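Local atomic coordinates of heme peroxidase (PDB entry 2GVK), a protein that probably uses heme and hydrogen peroxide to oxidise dyes and other substrates, as dye-decolorizing peroxidases do. Residues V25-Y30 against G260-G265; S138-H143 against V190-H195; G19-N24 against A247-A252; L109-R114 against S126-K131. All coordinates share one frame; numbering follows the deposited sequence. Where two conformers were deposited one is given.

Interaction 1 (V25-Y30 against G260-G265); sequences VIFIVY and GTYFIG
F27 and Y262 lie flat against each other in an offset stack, with ring planes 9° apart and centroids separated by 3.9 Å. The side chains slide past one another in opposite directions, which sets Y262 CD1 above the centre of the F27 ring. With CG of F27 anti to the carbonyl carbon (chi1 -57°), the phenyl reaches across the gap, and the ring of H112 also meets it. A CH-pi contact adds to the stack: F27 CB lies 3.9 Å from the centroid of the Y262 ring, over its face.

Branched residues add apolar contacts. I264 CG2 approaches the F27 ring obliquely, 3.9 Å from F27 CE1, and V29 CG2 comes within 4.0 Å of the hydroxyl Y262 OH. Such residues suit these places because their compact methyls fill space beside the stack.

The polar part depends on one water, which lies 2.7 Å from Y262 OH and donates a weak bond to F27 O. Tyrosine is thus fitting here: its ring joins the apolar stack, while its hydroxyl reaches a water.

No backbone bond joins the two segments, whose axes approach to 10.1 Å at an angle of 74°. The two strands are not neighbours in the sheet; they cross steeply and meet through inward side chains, consistent with packing across the interior of the beta-barrel of this dye-decolorizing peroxidase.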
loop_
_atom_site.group_PDB
_atom_site.type_symbol
_atom_site.label_atom_id
_atom_site.label_comp_id
_atom_site.label_asym_id
_atom_site.label_seq_id
_atom_site.Cartn_x
_atom_site.Cartn_y
_atom_site.Cartn_z
ATOM N N VAL A 25 2.223 -5.840 18.759
ATOM C CA VAL A 25 3.319 -6.171 19.672
ATOM C C VAL A 25 2.942 -7.260 20.651
ATOM O O VAL A 25 1.830 -7.341 21.092
ATOM C CB VAL A 25 3.813 -4.890 20.470
ATOM C CG1 VAL A 25 2.734 -4.369 21.381
ATOM C CG2 VAL A 25 5.084 -5.196 21.266
ATOM N N ILE A 26 3.913 -8.123 20.941
ATOM C CA ILE A 26 3.791 -9.113 21.985
ATOM C C ILE A 26 4.922 -8.901 22.956
ATOM O O ILE A 26 6.089 -8.768 22.549
ATOM C CB ILE A 26 3.880 -10.559 21.449
ATOM C CG1 ILE A 26 2.733 -10.855 20.496
ATOM C CG2 ILE A 26 3.853 -11.532 22.614
ATOM C CD1 ILE A 26 2.766 -12.238 19.909
ATOM N N PHE A 27 4.577 -8.736 24.223
ATOM C CA PHE A 27 5.576 -8.698 25.324
ATOM C C PHE A 27 5.441 -9.984 26.133
ATOM O O PHE A 27 4.384 -10.243 26.721
ATOM C CB PHE A 27 5.352 -7.513 26.272
ATOM C CG PHE A 27 5.362 -6.171 25.601
ATOM C CD1 PHE A 27 6.539 -5.486 25.420
ATOM C CD2 PHE A 27 4.163 -5.535 25.275
ATOM C CE1 PHE A 27 6.527 -4.201 24.884
ATOM C CE2 PHE A 27 4.162 -4.287 24.729
ATOM C CZ PHE A 27 5.352 -3.607 24.570
ATOM N N ILE A 28 6.501 -10.782 26.172
ATOM C CA ILE A 28 6.511 -12.005 26.974
ATOM C C ILE A 28 7.634 -11.967 28.012
ATOM O O ILE A 28 8.781 -11.726 27.680
ATOM C CB ILE A 28 6.695 -13.253 26.088
ATOM C CG1 ILE A 28 5.448 -13.485 25.242
ATOM C CG2 ILE A 28 6.960 -14.440 26.922
ATOM C CD1 ILE A 28 5.639 -14.504 24.151
ATOM N N VAL A 29 7.276 -12.200 29.276
ATOM C CA VAL A 29 8.242 -12.370 30.324
ATOM C C VAL A 29 8.124 -13.790 30.854
ATOM O O VAL A 29 7.031 -14.250 31.202
ATOM C CB VAL A 29 8.042 -11.356 31.468
ATOM C CG1 VAL A 29 8.998 -11.631 32.616
ATOM C CG2 VAL A 29 8.237 -9.954 30.944
ATOM N N TYR A 30 9.248 -14.493 30.837
ATOM C CA TYR A 30 9.342 -15.857 31.315
ATOM C C TYR A 30 10.191 -15.917 32.574
ATOM O O TYR A 30 11.168 -15.177 32.706
ATOM C CB TYR A 30 10.045 -16.721 30.281
ATOM C CG TYR A 30 9.251 -17.103 29.052
ATOM C CD1 TYR A 30 8.119 -17.868 29.159
ATOM C CD2 TYR A 30 9.792 -16.924 27.778
ATOM C CE1 TYR A 30 7.463 -18.363 28.021
ATOM C CE2 TYR A 30 9.143 -17.405 26.648
ATOM C CZ TYR A 30 7.979 -18.118 26.782
ATOM O OH TYR A 30 7.362 -18.653 25.677
ATOM N N GLY A 260 -4.825 -0.409 29.751
ATOM C CA GLY A 260 -3.452 -0.292 30.235
ATOM C C GLY A 260 -2.432 0.225 29.239
ATOM O O GLY A 260 -2.703 0.374 28.050
ATOM N N THR A 261 -1.265 0.570 29.780
ATOM C CA THR A 261 -0.108 0.963 29.012
ATOM C C THR A 261 1.034 0.037 29.402
ATOM O O THR A 261 1.315 -0.155 30.595
ATOM C CB THR A 261 0.307 2.414 29.334
ATOM O OG1 THR A 261 -0.654 3.319 28.808
ATOM C CG2 THR A 261 1.659 2.730 28.746
ATOM N N TYR A 262 1.672 -0.569 28.411
ATOM C CA TYR A 262 2.857 -1.350 28.652
ATOM C C TYR A 262 4.062 -0.479 28.340
ATOM O O TYR A 262 4.337 -0.170 27.181
ATOM C CB TYR A 262 2.855 -2.635 27.785
ATOM C CG TYR A 262 3.752 -3.744 28.322
ATOM C CD1 TYR A 262 5.138 -3.646 28.222
ATOM C CD2 TYR A 262 3.219 -4.870 28.958
ATOM C CE1 TYR A 262 5.955 -4.608 28.735
ATOM C CE2 TYR A 262 4.048 -5.857 29.471
ATOM C CZ TYR A 262 5.426 -5.698 29.368
ATOM O OH TYR A 262 6.286 -6.671 29.857
ATOM N N PHE A 263 4.704 0.008 29.396
ATOM C CA PHE A 263 5.896 0.810 29.262
ATOM C C PHE A 263 7.088 -0.057 28.998
ATOM O O PHE A 263 7.313 -1.064 29.698
ATOM C CB PHE A 263 6.147 1.617 30.541
ATOM C CG PHE A 263 7.475 2.302 30.558
ATOM C CD1 PHE A 263 7.653 3.484 29.898
ATOM C CD2 PHE A 263 8.565 1.713 31.150
ATOM C CE1 PHE A 263 8.936 4.116 29.858
ATOM C CE2 PHE A 263 9.839 2.345 31.111
ATOM C CZ PHE A 263 9.989 3.545 30.479
ATOM N N ILE A 264 7.880 0.321 27.996
ATOM C CA ILE A 264 9.152 -0.313 27.765
ATOM C C ILE A 264 10.158 0.774 27.351
ATOM O O ILE A 264 9.888 1.581 26.469
ATOM C CB ILE A 264 9.042 -1.446 26.703
ATOM C CG1 ILE A 264 10.377 -2.126 26.505
ATOM C CG2 ILE A 264 8.493 -0.901 25.373
ATOM C CD1 ILE A 264 10.278 -3.456 25.862
ATOM N N GLY A 265 11.282 0.821 28.054
ATOM C CA GLY A 265 12.289 1.846 27.850
ATOM C C GLY A 265 13.665 1.243 27.722
ATOM O O GLY A 265 14.118 0.512 28.622
HETATM O O HOH W 1 5.102 -9.111 29.496
#

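Interaction 2 (S138-H143 against V190-H195); sequences SVDETH and VQKYIH
D140 and K192 form a salt bridge between two strands of the beta-barrel, 136-145 and 186-195, which are not neighbours in the sheet. A classic beta bulge, in which V139 and D140 both face V29, lies at the start of the first segment. The backbones stay well apart, T142 CA and K192 CA being 9.0 Å from each other, so the contact is made by side chains, chiefly the long lysine.

The tight part is the ammonium end. K192 NZ donates to D140 OD1 at 2.8 Å, arriving from above the carboxylate plane, 45° out of it. A bend in the lysine chain (chi3 73°) helps turn NZ onto the acid, and its CD lies 3.6 Å from D140 OD2. That second oxygen accepts T142 OG1 at 2.7 Å on its syn lone pair, so both carboxylate oxygens are gripped and the group's rotation is restrained. Threonine fits here as a short donor two residues along the strand. The positive lysine and the hydroxyl would probably favour ionised aspartate. Y262 packs against all three side chains.

The looser side holds a solvent molecule in place of direct bonding, for T142 OG1 comes no closer to the lysine than its CE, at 3.6 Å. One water bridges them, donating to T142 OG1 at 2.8 Å and accepting from K192 NZ at 2.9 Å.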
loop_
_atom_site.group_PDB
_atom_site.type_symbol
_atom_site.label_atom_id
_atom_site.label_comp_id
_atom_site.label_asym_id
_atom_site.label_seq_id
_atom_site.Cartn_x
_atom_site.Cartn_y
_atom_site.Cartn_z
ATOM N N SER A 138 5.480 -18.988 32.040
ATOM C CA SER A 138 5.021 -17.622 31.752
ATOM C C SER A 138 4.797 -16.812 33.017
ATOM O O SER A 138 4.075 -17.238 33.903
ATOM C CB SER A 138 3.723 -17.656 30.968
ATOM O OG SER A 138 3.343 -16.345 30.590
ATOM N N VAL A 139 5.438 -15.643 33.093
ATOM C CA VAL A 139 5.155 -14.674 34.117
ATOM C C VAL A 139 4.095 -13.692 33.617
ATOM O O VAL A 139 3.150 -13.405 34.310
ATOM C CB VAL A 139 6.443 -13.901 34.553
ATOM C CG1 VAL A 139 6.104 -12.799 35.524
ATOM C CG2 VAL A 139 7.431 -14.849 35.152
ATOM N N ASP A 140 4.274 -13.189 32.403
ATOM C CA ASP A 140 3.280 -12.320 31.776
ATOM C C ASP A 140 3.378 -12.386 30.271
ATOM O O ASP A 140 4.474 -12.494 29.709
ATOM C CB ASP A 140 3.469 -10.857 32.203
ATOM C CG ASP A 140 2.409 -9.946 31.611
ATOM O OD1 ASP A 140 1.243 -10.077 32.028
ATOM O OD2 ASP A 140 2.705 -9.217 30.611
ATOM N N GLU A 141 2.224 -12.378 29.623
ATOM C CA GLU A 141 2.136 -12.109 28.181
ATOM C C GLU A 141 1.107 -11.039 27.953
ATOM O O GLU A 141 -0.024 -11.138 28.439
ATOM C CB GLU A 141 1.760 -13.361 27.393
ATOM C CG GLU A 141 1.680 -13.126 25.890
ATOM C CD GLU A 141 1.576 -14.429 25.067
ATOM O OE1 GLU A 141 1.956 -15.510 25.580
ATOM O OE2 GLU A 141 1.078 -14.361 23.915
ATOM N N THR A 142 1.525 -9.974 27.301
ATOM C CA THR A 142 0.640 -8.883 26.971
ATOM C C THR A 142 0.722 -8.595 25.485
ATOM O O THR A 142 1.823 -8.553 24.892
ATOM C CB THR A 142 0.997 -7.605 27.771
ATOM O OG1 THR A 142 0.890 -7.872 29.182
ATOM C CG2 THR A 142 0.064 -6.466 27.415
ATOM N N HIS A 143 -0.444 -8.428 24.868
ATOM C CA HIS A 143 -0.520 -8.065 23.472
ATOM C C HIS A 143 -0.891 -6.615 23.350
ATOM O O HIS A 143 -1.860 -6.170 23.947
ATOM C CB HIS A 143 -1.553 -8.910 22.761
ATOM C CG HIS A 143 -1.283 -10.368 22.827
ATOM N ND1 HIS A 143 -2.242 -11.312 22.555
ATOM C CD2 HIS A 143 -0.179 -11.050 23.202
ATOM C CE1 HIS A 143 -1.725 -12.519 22.720
ATOM N NE2 HIS A 143 -0.477 -12.385 23.120
ATOM N N VAL A 190 10.715 -2.651 31.856
ATOM C CA VAL A 190 9.316 -2.762 31.529
ATOM C C VAL A 190 8.427 -2.555 32.770
ATOM O O VAL A 190 8.789 -2.942 33.899
ATOM C CB VAL A 190 8.977 -4.144 30.880
ATOM C CG1 VAL A 190 9.700 -4.303 29.541
ATOM C CG2 VAL A 190 9.299 -5.276 31.832
ATOM N N GLN A 191 7.280 -1.886 32.548
ATOM C CA GLN A 191 6.227 -1.754 33.554
ATOM C C GLN A 191 4.891 -1.848 32.902
ATOM O O GLN A 191 4.626 -1.125 31.937
ATOM C CB GLN A 191 6.275 -0.393 34.248
ATOM C CG GLN A 191 7.452 -0.102 35.029
ATOM C CD GLN A 191 7.424 1.319 35.558
ATOM O OE1 GLN A 191 7.491 2.278 34.781
ATOM N NE2 GLN A 191 7.312 1.466 36.890
ATOM N N LYS A 192 4.005 -2.647 33.480
ATOM C CA LYS A 192 2.581 -2.615 33.107
ATOM C C LYS A 192 1.846 -1.619 33.992
ATOM O O LYS A 192 1.918 -1.708 35.233
ATOM C CB LYS A 192 1.931 -3.975 33.275
ATOM C CG LYS A 192 2.248 -4.923 32.223
ATOM C CD LYS A 192 1.704 -6.336 32.563
ATOM C CE LYS A 192 0.222 -6.413 32.418
ATOM N NZ LYS A 192 -0.285 -7.810 32.752
ATOM N N TYR A 193 1.165 -0.666 33.358
ATOM C CA TYR A 193 0.320 0.290 34.050
ATOM C C TYR A 193 -1.148 0.017 33.757
ATOM O O TYR A 193 -1.520 -0.213 32.608
ATOM C CB TYR A 193 0.634 1.706 33.606
ATOM C CG TYR A 193 1.911 2.275 34.156
ATOM C CD1 TYR A 193 1.925 2.950 35.379
ATOM C CD2 TYR A 193 3.103 2.172 33.448
ATOM C CE1 TYR A 193 3.104 3.531 35.868
ATOM C CE2 TYR A 193 4.285 2.724 33.938
ATOM C CZ TYR A 193 4.275 3.403 35.154
ATOM O OH TYR A 193 5.465 3.953 35.657
ATOM N N ILE A 194 -1.961 0.017 34.799
ATOM C CA ILE A 194 -3.428 -0.068 34.652
ATOM C C ILE A 194 -4.017 1.307 34.903
ATOM O O ILE A 194 -3.701 1.947 35.904
ATOM C CB ILE A 194 -4.024 -1.082 35.633
ATOM C CG1 ILE A 194 -3.370 -2.471 35.427
ATOM C CG2 ILE A 194 -5.547 -1.167 35.478
ATOM C CD1 ILE A 194 -3.557 -3.048 34.042
ATOM N N HIS A 195 -4.865 1.771 33.987
ATOM C CA HIS A 195 -5.428 3.115 34.075
ATOM C C HIS A 195 -6.782 3.139 34.698
ATOM O O HIS A 195 -7.562 2.168 34.581
ATOM C CB HIS A 195 -5.518 3.736 32.694
ATOM C CG HIS A 195 -4.205 3.936 32.050
ATOM N ND1 HIS A 195 -3.249 4.795 32.561
ATOM C CD2 HIS A 195 -3.646 3.352 30.963
ATOM C CE1 HIS A 195 -2.178 4.755 31.793
ATOM N NE2 HIS A 195 -2.385 3.875 30.829
HETATM O O HOH W 2 -1.594 -8.579 30.292
#

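Interaction 3 (G19-N24 against A247-A252); sequences GKQGEN and ANMPFA. With EDO (1,2-ethanediol), chain H.
Q21 and M249, the latter a selenomethionine in this crystal, cross at a slant where the loop leading into strand 24-32, in the N-terminal family region, packs on strand 245-253, an outermost strand of the barrel sheet within this chain and part of the C-terminal region. The methylene root of the glutamine meets the heavy atom of its partner, Q21 CB lying 3.7 Å from M249 SE. M249 does not start out toward the loop; it is folded there by bends at chi2 (-47°) and chi3 (-78°), which carry its methyl to G22. M249 CE then rests 3.5 Å from the backbone oxygen G22 O. The flexible, unbranched chain of methionine suits an irregular loop surface; selenium here replaces its sulfur.

Two residues earlier on the strand, the small side chain of A247 points to the loop and its CB meets Q21 CG at 4.0 Å. The glutamine therefore turns its aliphatic part to the strand, and its side chain also packs on N58 of a third subunit. N248, between A247 and M249, points away from the loop. Its ND2 donates to O2 of an ethanediol, probably from the crystallisation liquor, at 3.0 Å and also bonds D158.

No hydrogen bond joins the loop to the strand. The contact consequently relies on shape and dispersion, with the polarisable selenium against methylene, while Q21 OE1 finds its hydrogen bond in an unidentified ligand, probably also from the liquor, and not in this strand.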
loop_
_atom_site.group_PDB
_atom_site.type_symbol
_atom_site.label_atom_id
_atom_site.label_comp_id
_atom_site.label_asym_id
_atom_site.label_seq_id
_atom_site.Cartn_x
_atom_site.Cartn_y
_atom_site.Cartn_z
ATOM N N GLY A 19 14.361 0.809 17.661
ATOM C CA GLY A 19 13.311 0.665 16.694
ATOM C C GLY A 19 12.085 1.520 17.020
ATOM O O GLY A 19 11.878 1.940 18.179
ATOM N N LYS A 20 11.300 1.810 15.999
ATOM C CA LYS A 20 10.030 2.441 16.185
ATOM C C LYS A 20 9.098 1.439 16.752
ATOM O O LYS A 20 9.386 0.233 16.755
ATOM C CB LYS A 20 9.475 2.933 14.847
ATOM N N GLN A 21 7.962 1.921 17.246
ATOM C CA GLN A 21 6.938 1.058 17.817
ATOM C C GLN A 21 6.116 0.382 16.727
ATOM O O GLN A 21 5.622 1.036 15.808
ATOM C CB GLN A 21 6.022 1.856 18.748
ATOM C CG GLN A 21 6.741 2.917 19.566
ATOM C CD GLN A 21 5.925 4.185 19.721
ATOM O OE1 GLN A 21 4.734 4.205 19.405
ATOM N NE2 GLN A 21 6.559 5.245 20.207
ATOM N N GLY A 22 5.977 -0.934 16.840
ATOM C CA GLY A 22 5.280 -1.710 15.868
ATOM C C GLY A 22 3.808 -1.416 15.837
ATOM O O GLY A 22 3.263 -0.718 16.717
ATOM N N GLU A 23 3.162 -1.935 14.840
ATOM C CA GLU A 23 1.723 -1.840 14.724
ATOM C C GLU A 23 1.077 -2.860 15.668
ATOM O O GLU A 23 -0.004 -2.624 16.211
ATOM C CB GLU A 23 1.300 -2.105 13.282
ATOM C CG GLU A 23 -0.155 -1.786 12.965
ATOM C CD GLU A 23 -0.450 -0.302 12.988
ATOM O OE1 GLU A 23 0.454 0.486 12.654
ATOM O OE2 GLU A 23 -1.586 0.080 13.346
ATOM N N ASN A 24 1.746 -4.015 15.813
ATOM C CA ASN A 24 1.295 -5.122 16.664
ATOM C C ASN A 24 2.458 -5.549 17.490
ATOM O O ASN A 24 3.561 -5.615 16.987
ATOM C CB ASN A 24 0.827 -6.295 15.813
ATOM C CG ASN A 24 -0.286 -5.913 14.891
ATOM O OD1 ASN A 24 -1.462 -5.897 15.284
ATOM N ND2 ASN A 24 0.068 -5.535 13.666
ATOM N N ALA A 247 8.684 3.045 24.482
ATOM C CA ALA A 247 7.269 2.910 24.121
ATOM C C ALA A 247 6.324 2.998 25.319
ATOM O O ALA A 247 6.706 2.721 26.456
ATOM C CB ALA A 247 7.033 1.627 23.344
ATOM N N ASN A 248 5.090 3.409 25.046
ATOM C CA ASN A 248 3.973 3.185 25.947
ATOM C C ASN A 248 2.798 2.539 25.214
ATOM O O ASN A 248 1.828 3.221 24.853
ATOM C CB ASN A 248 3.528 4.503 26.577
ATOM C CG ASN A 248 4.507 5.010 27.621
ATOM O OD1 ASN A 248 4.400 4.681 28.797
ATOM N ND2 ASN A 248 5.461 5.818 27.192
HETATM N N MSE A 249 2.902 1.227 24.997
HETATM C CA MSE A 249 2.023 0.509 24.081
HETATM C C MSE A 249 0.698 0.210 24.753
HETATM O O MSE A 249 0.660 -0.355 25.839
HETATM C CB MSE A 249 2.662 -0.807 23.642
HETATM C CG MSE A 249 3.920 -0.640 22.816
HETATM SE SE MSE A 249 3.685 0.687 21.407
HETATM C CE MSE A 249 2.712 -0.367 20.172
ATOM N N PRO A 250 -0.387 0.585 24.090
ATOM C CA PRO A 250 -1.708 0.274 24.585
ATOM C C PRO A 250 -1.979 -1.238 24.669
ATOM O O PRO A 250 -1.557 -1.992 23.809
ATOM C CB PRO A 250 -2.636 0.898 23.524
ATOM C CG PRO A 250 -1.848 1.908 22.863
ATOM C CD PRO A 250 -0.434 1.477 22.918
ATOM N N PHE A 251 -2.687 -1.649 25.712
ATOM C CA PHE A 251 -3.303 -2.978 25.758
ATOM C C PHE A 251 -4.636 -2.862 26.485
ATOM O O PHE A 251 -4.843 -1.928 27.285
ATOM C CB PHE A 251 -2.397 -4.009 26.418
ATOM C CG PHE A 251 -2.168 -3.784 27.883
ATOM C CD1 PHE A 251 -1.093 -3.033 28.324
ATOM C CD2 PHE A 251 -2.957 -4.407 28.815
ATOM C CE1 PHE A 251 -0.838 -2.884 29.706
ATOM C CE2 PHE A 251 -2.726 -4.250 30.169
ATOM C CZ PHE A 251 -1.627 -3.489 30.606
ATOM N N ALA A 252 -5.569 -3.750 26.168
ATOM C CA ALA A 252 -6.890 -3.661 26.780
ATOM C C ALA A 252 -7.725 -4.871 26.632
ATOM O O ALA A 252 -7.640 -5.588 25.620
ATOM C CB ALA A 252 -7.658 -2.468 26.182
HETATM C C1 EDO H . 7.529 6.509 31.837
HETATM O O1 EDO H . 7.507 5.397 32.779
HETATM C C2 EDO H . 6.310 6.455 30.884
HETATM O O2 EDO H . 6.608 7.174 29.632
#

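Interaction 4 (L109-R114 against S126-K131); sequences LLFHIR and SILDEK. With EDO (1,2-ethanediol), chain J.
F111 and L128 share the same first torsion, chi1 -67°, which puts CG of each anti to its carbonyl carbon and sends the two side chains at each other from opposite directions; the extended chi2 of L128 (174°) brings its methyls up to the phenyl. The strand and the helix belong to a beta-alpha-beta crossover: strand 109-115 leads into helix 118-131 and then strand 136-145, with strand 24-32 lying between the two strands in the sheet.

The central feature is a CH-pi contact. L128 CD1 sits over one face of the F111 ring, 3.7 Å from its centroid and 15° off the normal, displaced toward the rim on the CG and CD1 side. The other methyl spreads along the same ring, L128 CD2 lying 3.9 Å from F111 CE1. Two residues on, I113 also points to the helix, and its CD1 approaches L128 CD1 to 4.3 Å. A broad aromatic face and a slim isoleucine tip thus receive one leucine fork, which also touches V45 and M52 of helix 38-59.

All three touching residues are buried and apolar, as befits the seam between sheet and helix. The helix backbone is regular there, E130 N bonding S126 O at 3.0 Å. D129, the residue after L128, faces a second subunit instead, where D129 OD2 bonds Y259 OH of that chain. The other carboxylate oxygen, D129 OD1, accepts a hydrogen bond from O2 of an ethanediol at 2.6 Å.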
loop_
_atom_site.group_PDB
_atom_site.type_symbol
_atom_site.label_atom_id
_atom_site.label_comp_id
_atom_site.label_asym_id
_atom_site.label_seq_id
_atom_site.Cartn_x
_atom_site.Cartn_y
_atom_site.Cartn_z
ATOM N N LEU A 109 13.516 -13.830 31.486
ATOM C CA LEU A 109 13.678 -13.578 30.052
ATOM C C LEU A 109 12.596 -12.643 29.574
ATOM O O LEU A 109 11.428 -12.798 29.945
ATOM C CB LEU A 109 13.583 -14.880 29.238
ATOM C CG LEU A 109 14.573 -16.002 29.521
ATOM C CD1 LEU A 109 14.271 -17.177 28.595
ATOM C CD2 LEU A 109 16.035 -15.539 29.368
ATOM N N LEU A 110 12.978 -11.691 28.721
ATOM C CA LEU A 110 12.025 -10.814 28.041
ATOM C C LEU A 110 12.127 -10.970 26.538
ATOM O O LEU A 110 13.222 -10.932 25.975
ATOM C CB LEU A 110 12.286 -9.336 28.399
ATOM C CG LEU A 110 11.483 -8.284 27.576
ATOM C CD1 LEU A 110 10.017 -8.275 27.933
ATOM C CD2 LEU A 110 12.084 -6.903 27.756
ATOM N N PHE A 111 10.977 -11.141 25.890
ATOM C CA PHE A 111 10.892 -11.053 24.432
ATOM C C PHE A 111 9.945 -9.948 24.073
ATOM O O PHE A 111 8.808 -9.899 24.574
ATOM C CB PHE A 111 10.421 -12.398 23.814
ATOM C CG PHE A 111 11.401 -13.510 23.977
ATOM C CD1 PHE A 111 12.517 -13.582 23.183
ATOM C CD2 PHE A 111 11.233 -14.472 24.972
ATOM C CE1 PHE A 111 13.436 -14.607 23.337
ATOM C CE2 PHE A 111 12.164 -15.514 25.123
ATOM C CZ PHE A 111 13.250 -15.574 24.314
ATOM N N HIS A 112 10.430 -9.025 23.236
ATOM C CA HIS A 112 9.646 -7.902 22.751
ATOM C C HIS A 112 9.542 -8.062 21.235
ATOM O O HIS A 112 10.523 -7.875 20.511
ATOM C CB HIS A 112 10.327 -6.593 23.160
ATOM C CG HIS A 112 9.684 -5.355 22.603
ATOM N ND1 HIS A 112 10.397 -4.182 22.381
ATOM C CD2 HIS A 112 8.403 -5.081 22.282
ATOM C CE1 HIS A 112 9.575 -3.255 21.930
ATOM N NE2 HIS A 112 8.362 -3.776 21.836
ATOM N N ILE A 113 8.340 -8.458 20.774
ATOM C CA ILE A 113 8.113 -8.865 19.403
ATOM C C ILE A 113 7.171 -7.863 18.737
ATOM O O ILE A 113 6.096 -7.598 19.249
ATOM C CB ILE A 113 7.458 -10.283 19.331
ATOM C CG1 ILE A 113 8.068 -11.224 20.361
ATOM C CG2 ILE A 113 7.592 -10.848 17.932
ATOM C CD1 ILE A 113 7.460 -12.633 20.375
ATOM N N ARG A 114 7.597 -7.333 17.588
ATOM C CA ARG A 114 6.887 -6.260 16.846
ATOM C C ARG A 114 6.780 -6.630 15.360
ATOM O O ARG A 114 7.747 -7.084 14.787
ATOM C CB ARG A 114 7.688 -4.939 16.944
ATOM C CG ARG A 114 7.755 -4.328 18.302
ATOM C CD ARG A 114 8.655 -3.092 18.324
ATOM N NE ARG A 114 10.064 -3.457 18.537
ATOM C CZ ARG A 114 11.018 -2.590 18.903
ATOM N NH1 ARG A 114 10.720 -1.317 19.113
ATOM N NH2 ARG A 114 12.267 -3.019 19.094
ATOM N N SER A 126 5.565 -18.635 18.719
ATOM C CA SER A 126 5.254 -20.053 18.772
ATOM C C SER A 126 6.539 -20.886 18.676
ATOM O O SER A 126 6.661 -21.921 19.324
ATOM C CB SER A 126 4.250 -20.446 17.666
ATOM O OG SER A 126 4.859 -20.483 16.389
ATOM N N ILE A 127 7.493 -20.416 17.890
ATOM C CA ILE A 127 8.752 -21.123 17.754
ATOM C C ILE A 127 9.551 -21.018 19.071
ATOM O O ILE A 127 10.126 -21.998 19.519
ATOM C CB ILE A 127 9.542 -20.621 16.545
ATOM C CG1 ILE A 127 8.783 -20.997 15.245
ATOM C CG2 ILE A 127 10.934 -21.218 16.536
ATOM C CD1 ILE A 127 9.202 -20.222 14.041
ATOM N N LEU A 128 9.494 -19.849 19.725
ATOM C CA LEU A 128 10.114 -19.681 21.063
ATOM C C LEU A 128 9.487 -20.659 22.064
ATOM O O LEU A 128 10.187 -21.296 22.845
ATOM C CB LEU A 128 9.945 -18.243 21.576
ATOM C CG LEU A 128 10.687 -17.155 20.826
ATOM C CD1 LEU A 128 10.285 -15.783 21.374
ATOM C CD2 LEU A 128 12.190 -17.350 20.916
ATOM N N ASP A 129 8.158 -20.786 22.010
ATOM C CA ASP A 129 7.432 -21.715 22.891
ATOM C C ASP A 129 7.966 -23.136 22.711
ATOM O O ASP A 129 8.262 -23.833 23.686
ATOM C CB ASP A 129 5.926 -21.649 22.572
ATOM C CG ASP A 129 5.087 -22.644 23.402
ATOM O OD1 ASP A 129 5.362 -22.826 24.625
ATOM O OD2 ASP A 129 4.095 -23.196 22.833
ATOM N N GLU A 130 8.090 -23.552 21.460
ATOM C CA GLU A 130 8.591 -24.879 21.126
ATOM C C GLU A 130 10.031 -25.088 21.583
ATOM O O GLU A 130 10.361 -26.115 22.176
ATOM C CB GLU A 130 8.498 -25.115 19.615
ATOM C CG GLU A 130 7.062 -25.248 19.107
ATOM C CD GLU A 130 6.934 -25.066 17.576
ATOM O OE1 GLU A 130 7.976 -24.843 16.890
ATOM O OE2 GLU A 130 5.787 -25.099 17.084
ATOM N N LYS A 131 10.884 -24.113 21.317
ATOM C CA LYS A 131 12.297 -24.238 21.648
ATOM C C LYS A 131 12.548 -24.207 23.152
ATOM O O LYS A 131 13.522 -24.816 23.643
ATOM C CB LYS A 131 13.103 -23.132 20.962
ATOM C CG LYS A 131 13.322 -23.329 19.477
ATOM C CD LYS A 131 14.218 -22.159 18.914
ATOM C CE LYS A 131 14.556 -22.348 17.453
ATOM N NZ LYS A 131 15.358 -23.573 17.244
HETATM C C1 EDO J . 4.675 -24.028 28.347
HETATM O O1 EDO J . 4.424 -22.881 29.176
HETATM C C2 EDO J . 3.780 -23.956 27.132
HETATM O O2 EDO J . 4.304 -24.717 26.050
#

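In the fold
All four contacts draw on one antiparallel eight-stranded sheet, curved into a barrel. Interactions 1 and 2 lie closest, their centres about 5 Å apart, and share the packing of Y262 on K192; the centre of interaction 3 is about 8 Å from that of interaction 1, through neighbouring strands 258-267 and 245-253. Interaction 4 lies farther out, its centre about 13 Å from that of interaction 1, where strand 109-115 borders strand 24-32 and carries a helix. Along the chain, interactions 4 and 2 follow in series, both nested within interaction 1, whereas interactions 1 and 3 cross. Interactions 1 to 3 thereby join the N-terminal and C-terminal family regions, and all four touch the second subunit.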